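PDB 2FBN: 70 kDa peptidylprolyl isomerase, putative from Plasmodium falciparum, which is a putative FK506-binding peptidylprolyl isomerase whose C-terminal tetratricopeptide repeat domain binds the C-terminal pentapeptide of Hsp90. Local coordinates for residues D28-D31 with E32-V35; Y126-G129 with V130-Y134. One frame throughout, in Å; residues are numbered along the deposited sequence.

How the interactions relate
Interaction 1 comes first along the chain, where the loop residues 28-31 turn into helix 31-50, the first long helix of this all-helical domain. Interaction 2 follows much later, along most of helix 122-135, up to its last turn, within a tetratricopeptide repeat. The two lie on opposite sides of the chain's centre, their own centres about 34 Å apart and their nearest atoms about 21 Å apart, and they do not touch. Helix 77-100 lies between them in sequence and is met by both: Val-35 packs on its Leu-79 and Ile-86, and Lys-127 on its Leu-92 and Ala-95. One contact thus starts the helical array, while the other lies inside it.

Interaction 1. Residues D28-D31 with E32-V35; sequences DYTD and EEKV
The Tyr-29 ring meets Glu-33 CB at its edge, 3.9 Å from CD1, with the ring and carboxylate planes 61° apart; Lys-23 adds a cation-pi contact and Phe-67 an edge-to-face one. Glu-33 belongs to the capping box that starts helix 31-50, and Tyr-29 precedes its N-cap, Thr-30. With chi1 at 67°, Thr-30 OG1 lies between its own backbone N and carbonyl carbon and takes the N-H of Glu-33 (Glu-33 N to Thr-30 OG1 3.1 Å). In return, the Glu-33 chain reaches back, and its OE1 receives the Thr-30 N-H on the anti lone pair, a nearly straight bond (Thr-30 N to Glu-33 OE1 2.9 Å, 173°). A water also donates to OE1 and ties it to Asp-28 O, while the other carboxylate oxygen, OE2, forms a salt bridge with Lys-23. Two partners within the local structure therefore hold OE1, and Lys-23 holds the other oxygen. Along the first turn, the extended Lys-34 chain runs past Tyr-29, Lys-34 CG lying 3.7 Å from Tyr-29 CB. Lys-34 NZ stays 4.4 Å from Asp-31 OD1, and a second water bridges them, accepting from NZ and donating to Asp-31 OD1, 2.8 Å from the water.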
ATOM      1  N   ASP A  28      13.700 -18.532   1.354  1.00 24.41           N
ATOM      2  CA  ASP A  28      15.037 -18.925   0.908  1.00 25.11           C
ATOM      3  C   ASP A  28      16.110 -17.841   1.081  1.00 25.53           C
ATOM      4  O   ASP A  28      17.283 -18.091   0.788  1.00 26.68           O
ATOM      5  CB  ASP A  28      14.988 -19.391  -0.551  1.00 25.57           C
ATOM      6  CG  ASP A  28      14.153 -20.650  -0.746  1.00 26.54           C
ATOM      7  OD1 ASP A  28      14.185 -21.524   0.147  1.00 27.99           O
ATOM      8  OD2 ASP A  28      13.463 -20.743  -1.791  1.00 28.68           O
ATOM      9  N   TYR A  29      15.716 -16.668   1.572  1.00 24.81           N
ATOM     10  CA  TYR A  29      16.630 -15.525   1.731  1.00 24.95           C
ATOM     11  C   TYR A  29      16.994 -15.228   3.189  1.00 24.71           C
ATOM     12  O   TYR A  29      16.109 -15.142   4.056  1.00 24.50           O
ATOM     13  CB  TYR A  29      15.994 -14.268   1.131  1.00 25.45           C
ATOM     14  CG  TYR A  29      15.795 -14.303  -0.355  1.00 26.48           C
ATOM     15  CD1 TYR A  29      16.702 -13.676  -1.207  1.00 26.55           C
ATOM     16  CD2 TYR A  29      14.690 -14.953  -0.918  1.00 25.89           C
ATOM     17  CE1 TYR A  29      16.518 -13.700  -2.586  1.00 28.26           C
ATOM     18  CE2 TYR A  29      14.503 -14.990  -2.283  1.00 27.94           C
ATOM     19  CZ  TYR A  29      15.414 -14.359  -3.111  1.00 28.50           C
ATOM     20  OH  TYR A  29      15.214 -14.397  -4.469  1.00 30.65           O
ATOM     21  N   THR A  30      18.293 -15.070   3.448  1.00 23.92           N
ATOM     22  CA  THR A  30      18.768 -14.528   4.718  1.00 24.15           C
ATOM     23  C   THR A  30      18.494 -13.027   4.708  1.00 23.57           C
ATOM     24  O   THR A  30      18.237 -12.452   3.644  1.00 22.46           O
ATOM     25  CB  THR A  30      20.282 -14.713   4.908  1.00 24.55           C
ATOM     26  OG1 THR A  30      20.975 -13.910   3.941  1.00 24.79           O
ATOM     27  CG2 THR A  30      20.685 -16.203   4.741  1.00 25.57           C
ATOM     28  N   ASP A  31      18.564 -12.395   5.881  1.00 23.73           N
ATOM     29  CA  ASP A  31      18.359 -10.942   5.957  1.00 23.98           C
ATOM     30  C   ASP A  31      19.359 -10.173   5.101  1.00 24.03           C
ATOM     31  O   ASP A  31      19.006  -9.198   4.430  1.00 23.51           O
ATOM     32  CB  ASP A  31      18.430 -10.443   7.395  1.00 24.56           C
ATOM     33  CG  ASP A  31      17.322 -11.009   8.264  1.00 26.79           C
ATOM     34  OD1 ASP A  31      16.437 -11.710   7.733  1.00 26.88           O
ATOM     35  OD2 ASP A  31      17.341 -10.748   9.486  1.00 28.41           O
ATOM     36  N   GLU A  32      20.614 -10.608   5.139  1.00 24.28           N
ATOM     37  CA  GLU A  32      21.634 -10.014   4.281  1.00 25.06           C
ATOM     38  C   GLU A  32      21.249 -10.117   2.799  1.00 24.34           C
ATOM     39  O   GLU A  32      21.414  -9.152   2.029  1.00 25.05           O
ATOM     40  CB  GLU A  32      22.986 -10.676   4.551  1.00 25.67           C
ATOM     41  CG  GLU A  32      23.550 -10.379   5.938  1.00 29.24           C
ATOM     42  CD  GLU A  32      22.968 -11.244   7.072  1.00 35.62           C
ATOM     43  OE1 GLU A  32      22.111 -12.143   6.827  1.00 36.54           O
ATOM     44  OE2 GLU A  32      23.379 -11.007   8.238  1.00 39.11           O
ATOM     45  N   GLU A  33      20.719 -11.273   2.401  1.00 24.22           N
ATOM     46  CA  GLU A  33      20.322 -11.502   1.012  1.00 24.79           C
ATOM     47  C   GLU A  33      19.103 -10.679   0.623  1.00 23.99           C
ATOM     48  O   GLU A  33      18.997 -10.235  -0.525  1.00 24.57           O
ATOM     49  CB  GLU A  33      20.051 -12.977   0.741  1.00 24.76           C
ATOM     50  CG  GLU A  33      21.296 -13.856   0.751  1.00 25.92           C
ATOM     51  CD  GLU A  33      20.962 -15.329   0.592  1.00 27.53           C
ATOM     52  OE1 GLU A  33      20.044 -15.834   1.280  1.00 27.60           O
ATOM     53  OE2 GLU A  33      21.651 -15.998  -0.212  1.00 32.56           O
ATOM     54  N   LYS A  34      18.187 -10.479   1.574  1.00 22.77           N
ATOM     55  CA  LYS A  34      17.012  -9.635   1.321  1.00 22.44           C
ATOM     56  C   LYS A  34      17.468  -8.227   0.956  1.00 22.35           C
ATOM     57  O   LYS A  34      17.005  -7.661  -0.031  1.00 22.77           O
ATOM     58  CB  LYS A  34      16.052  -9.615   2.508  1.00 21.70           C
ATOM     59  CG  LYS A  34      15.350 -10.953   2.724  1.00 20.79           C
ATOM     60  CD  LYS A  34      14.401 -10.880   3.889  1.00 18.74           C
ATOM     61  CE  LYS A  34      13.713 -12.214   4.127  1.00 20.49           C
ATOM     62  NZ  LYS A  34      12.796 -12.131   5.283  1.00 20.33           N
ATOM     63  N   VAL A  35      18.411  -7.692   1.726  1.00 22.52           N
ATOM     64  CA  VAL A  35      18.964  -6.359   1.455  1.00 23.07           C
ATOM     65  C   VAL A  35      19.657  -6.294   0.097  1.00 23.39           C
ATOM     66  O   VAL A  35      19.396  -5.369  -0.690  1.00 23.52           O
ATOM     67  CB  VAL A  35      19.931  -5.900   2.569  1.00 23.00           C
ATOM     68  CG1 VAL A  35      20.586  -4.545   2.210  1.00 24.25           C
ATOM     69  CG2 VAL A  35      19.174  -5.758   3.883  1.00 24.09           C
TER
HETATM   70  O   HOH W   1      19.887 -18.494   1.965  1.00 41.40           O
HETATM   71  O   HOH W   2      13.699 -11.190   7.837  1.00 26.64           O

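Interaction 2. Residues Y126-G129 with V130-Y134; sequences YKLG and VANMY
Tyr-126 O receives the N-H of Val-130 (Val-130 N to Tyr-126 O 2.9 Å, 166°), and the same oxygen lies 3.4 Å from Val-130 CG2. Residues 126-134 make about two and a half turns of helix 122-135, in a tetratricopeptide repeat, and the i to i+4 ladder continues through Ala-131 N to Lys-127 O, Asn-132 N to Leu-128 O and Met-133 N to Gly-129 O. The methyl CG2 that passes the carbonyl goes on to cover the Tyr-126 ring in a CH-pi contact: it stands over one face, 3.9 Å from the ring centroid and 24° off the normal, displaced toward the rim, with CZ the closest ring carbon together with CE1. The tyrosine torsion makes this possible, since CG lies opposite the backbone N (chi1 170°) and the ring extends alongside the next turn. Val-130 CG2, set beside its own backbone N, points back over the preceding turn, where the ring lies. The phenol OH of Tyr-126 hydrogen-bonds to Ser-161 OG, and its side chain packs on Ile-158 of helix 156-173 and Leu-145 of helix 138-151.

A second side-chain pair lies on another side of the helix. Leu-128 CD1 comes 3.4 Å from Asn-132 ND2, an apolar methyl against an amide nitrogen whose hydrogen bond goes to Asn-144 OD1. The other end of that amide, OD1, is held by His-70 of the second subunit, so two partners fix the rotation of the Asn-132 side chain. Leu-128 itself packs against Ala-111 and Leu-115 of helix 104-117. Gly-129 adds no side chain; Met-133 CB approaches Gly-129 O at 3.3 Å.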
ATOM      1  N   TYR A 126       7.610  17.466  -2.040  1.00 19.26           N
ATOM      2  CA  TYR A 126       7.293  17.992  -3.371  1.00 19.51           C
ATOM      3  C   TYR A 126       6.391  17.020  -4.147  1.00 18.83           C
ATOM      4  O   TYR A 126       5.332  17.395  -4.679  1.00 19.07           O
ATOM      5  CB  TYR A 126       8.580  18.281  -4.155  1.00 20.85           C
ATOM      6  CG  TYR A 126       8.299  18.603  -5.600  1.00 21.76           C
ATOM      7  CD1 TYR A 126       7.637  19.782  -5.956  1.00 23.24           C
ATOM      8  CD2 TYR A 126       8.665  17.730  -6.612  1.00 24.51           C
ATOM      9  CE1 TYR A 126       7.357  20.075  -7.291  1.00 23.08           C
ATOM     10  CE2 TYR A 126       8.375  18.018  -7.939  1.00 25.76           C
ATOM     11  CZ  TYR A 126       7.726  19.197  -8.262  1.00 23.08           C
ATOM     12  OH  TYR A 126       7.453  19.465  -9.590  1.00 26.00           O
ATOM     13  N   LYS A 127       6.793  15.754  -4.197  1.00 18.58           N
ATOM     14  CA  LYS A 127       6.019  14.764  -4.951  1.00 18.25           C
ATOM     15  C   LYS A 127       4.630  14.547  -4.333  1.00 18.27           C
ATOM     16  O   LYS A 127       3.638  14.398  -5.047  1.00 17.81           O
ATOM     17  CB  LYS A 127       6.797  13.453  -5.042  1.00 19.07           C
ATOM     18  CG  LYS A 127       8.103  13.623  -5.821  1.00 19.71           C
ATOM     19  CD  LYS A 127       9.014  12.399  -5.676  1.00 23.18           C
ATOM     20  CE  LYS A 127      10.413  12.663  -6.274  1.00 23.50           C
ATOM     21  NZ  LYS A 127      10.355  13.165  -7.682  1.00 26.24           N
ATOM     22  N   LEU A 128       4.565  14.549  -3.004  1.00 17.45           N
ATOM     23  CA  LEU A 128       3.277  14.512  -2.301  1.00 16.98           C
ATOM     24  C   LEU A 128       2.420  15.738  -2.645  1.00 16.61           C
ATOM     25  O   LEU A 128       1.215  15.632  -2.902  1.00 16.07           O
ATOM     26  CB  LEU A 128       3.496  14.424  -0.788  1.00 17.05           C
ATOM     27  CG  LEU A 128       2.227  14.475   0.070  1.00 18.35           C
ATOM     28  CD1 LEU A 128       1.250  13.357  -0.284  1.00 21.04           C
ATOM     29  CD2 LEU A 128       2.665  14.369   1.519  1.00 18.51           C
ATOM     30  N   GLY A 129       3.042  16.917  -2.659  1.00 16.17           N
ATOM     31  CA  GLY A 129       2.320  18.120  -3.044  1.00 16.84           C
ATOM     32  C   GLY A 129       1.760  18.052  -4.449  1.00 16.36           C
ATOM     33  O   GLY A 129       0.591  18.367  -4.685  1.00 16.40           O
ATOM     34  N   VAL A 130       2.585  17.627  -5.406  1.00 17.36           N
ATOM     35  CA  VAL A 130       2.121  17.500  -6.795  1.00 17.74           C
ATOM     36  C   VAL A 130       0.926  16.541  -6.899  1.00 16.68           C
ATOM     37  O   VAL A 130      -0.084  16.860  -7.492  1.00 16.52           O
ATOM     38  CB  VAL A 130       3.261  17.025  -7.705  1.00 18.09           C
ATOM     39  CG1 VAL A 130       2.737  16.639  -9.092  1.00 20.14           C
ATOM     40  CG2 VAL A 130       4.333  18.120  -7.798  1.00 18.70           C
ATOM     41  N   ALA A 131       1.035  15.386  -6.251  1.00 16.98           N
ATOM     42  CA  ALA A 131       0.004  14.359  -6.369  1.00 17.25           C
ATOM     43  C   ALA A 131      -1.301  14.813  -5.690  1.00 17.23           C
ATOM     44  O   ALA A 131      -2.396  14.646  -6.246  1.00 17.79           O
ATOM     45  CB  ALA A 131       0.506  13.082  -5.765  1.00 16.52           C
ATOM     46  N   ASN A 132      -1.161  15.399  -4.509  1.00 17.57           N
ATOM     47  CA  ASN A 132      -2.303  16.021  -3.809  1.00 17.76           C
ATOM     48  C   ASN A 132      -2.985  17.059  -4.695  1.00 17.83           C
ATOM     49  O   ASN A 132      -4.215  17.084  -4.838  1.00 17.69           O
ATOM     50  CB  ASN A 132      -1.865  16.645  -2.486  1.00 17.98           C
ATOM     51  CG  ASN A 132      -1.842  15.644  -1.329  1.00 18.60           C
ATOM     52  OD1 ASN A 132      -2.589  14.655  -1.333  1.00 18.64           O
ATOM     53  ND2 ASN A 132      -0.990  15.903  -0.328  1.00 19.00           N
ATOM     54  N   MET A 133      -2.167  17.917  -5.296  1.00 17.58           N
ATOM     55  CA  MET A 133      -2.702  19.013  -6.102  1.00 18.95           C
ATOM     56  C   MET A 133      -3.538  18.492  -7.269  1.00 18.37           C
ATOM     57  O   MET A 133      -4.693  18.909  -7.453  1.00 19.37           O
ATOM     58  CB  MET A 133      -1.563  19.886  -6.625  1.00 18.25           C
ATOM     59  CG  MET A 133      -2.003  20.888  -7.663  1.00 18.70           C
ATOM     60  SD  MET A 133      -0.609  21.924  -8.134  1.00 20.71           S
ATOM     61  CE  MET A 133       0.465  20.746  -8.952  1.00 23.20           C
ATOM     62  N   TYR A 134      -2.966  17.579  -8.054  1.00 18.21           N
ATOM     63  CA  TYR A 134      -3.656  17.087  -9.239  1.00 18.82           C
ATOM     64  C   TYR A 134      -4.858  16.217  -8.891  1.00 18.65           C
ATOM     65  O   TYR A 134      -5.804  16.151  -9.680  1.00 19.87           O
ATOM     66  CB  TYR A 134      -2.704  16.338 -10.159  1.00 18.55           C
ATOM     67  CG  TYR A 134      -1.798  17.272 -10.930  1.00 19.44           C
ATOM     68  CD1 TYR A 134      -2.338  18.231 -11.804  1.00 21.73           C
ATOM     69  CD2 TYR A 134      -0.415  17.202 -10.789  1.00 18.60           C
ATOM     70  CE1 TYR A 134      -1.520  19.088 -12.540  1.00 21.58           C
ATOM     71  CE2 TYR A 134       0.419  18.062 -11.523  1.00 18.79           C
ATOM     72  CZ  TYR A 134      -0.145  18.997 -12.384  1.00 20.69           C
ATOM     73  OH  TYR A 134       0.674  19.844 -13.099  1.00 21.62           O
TER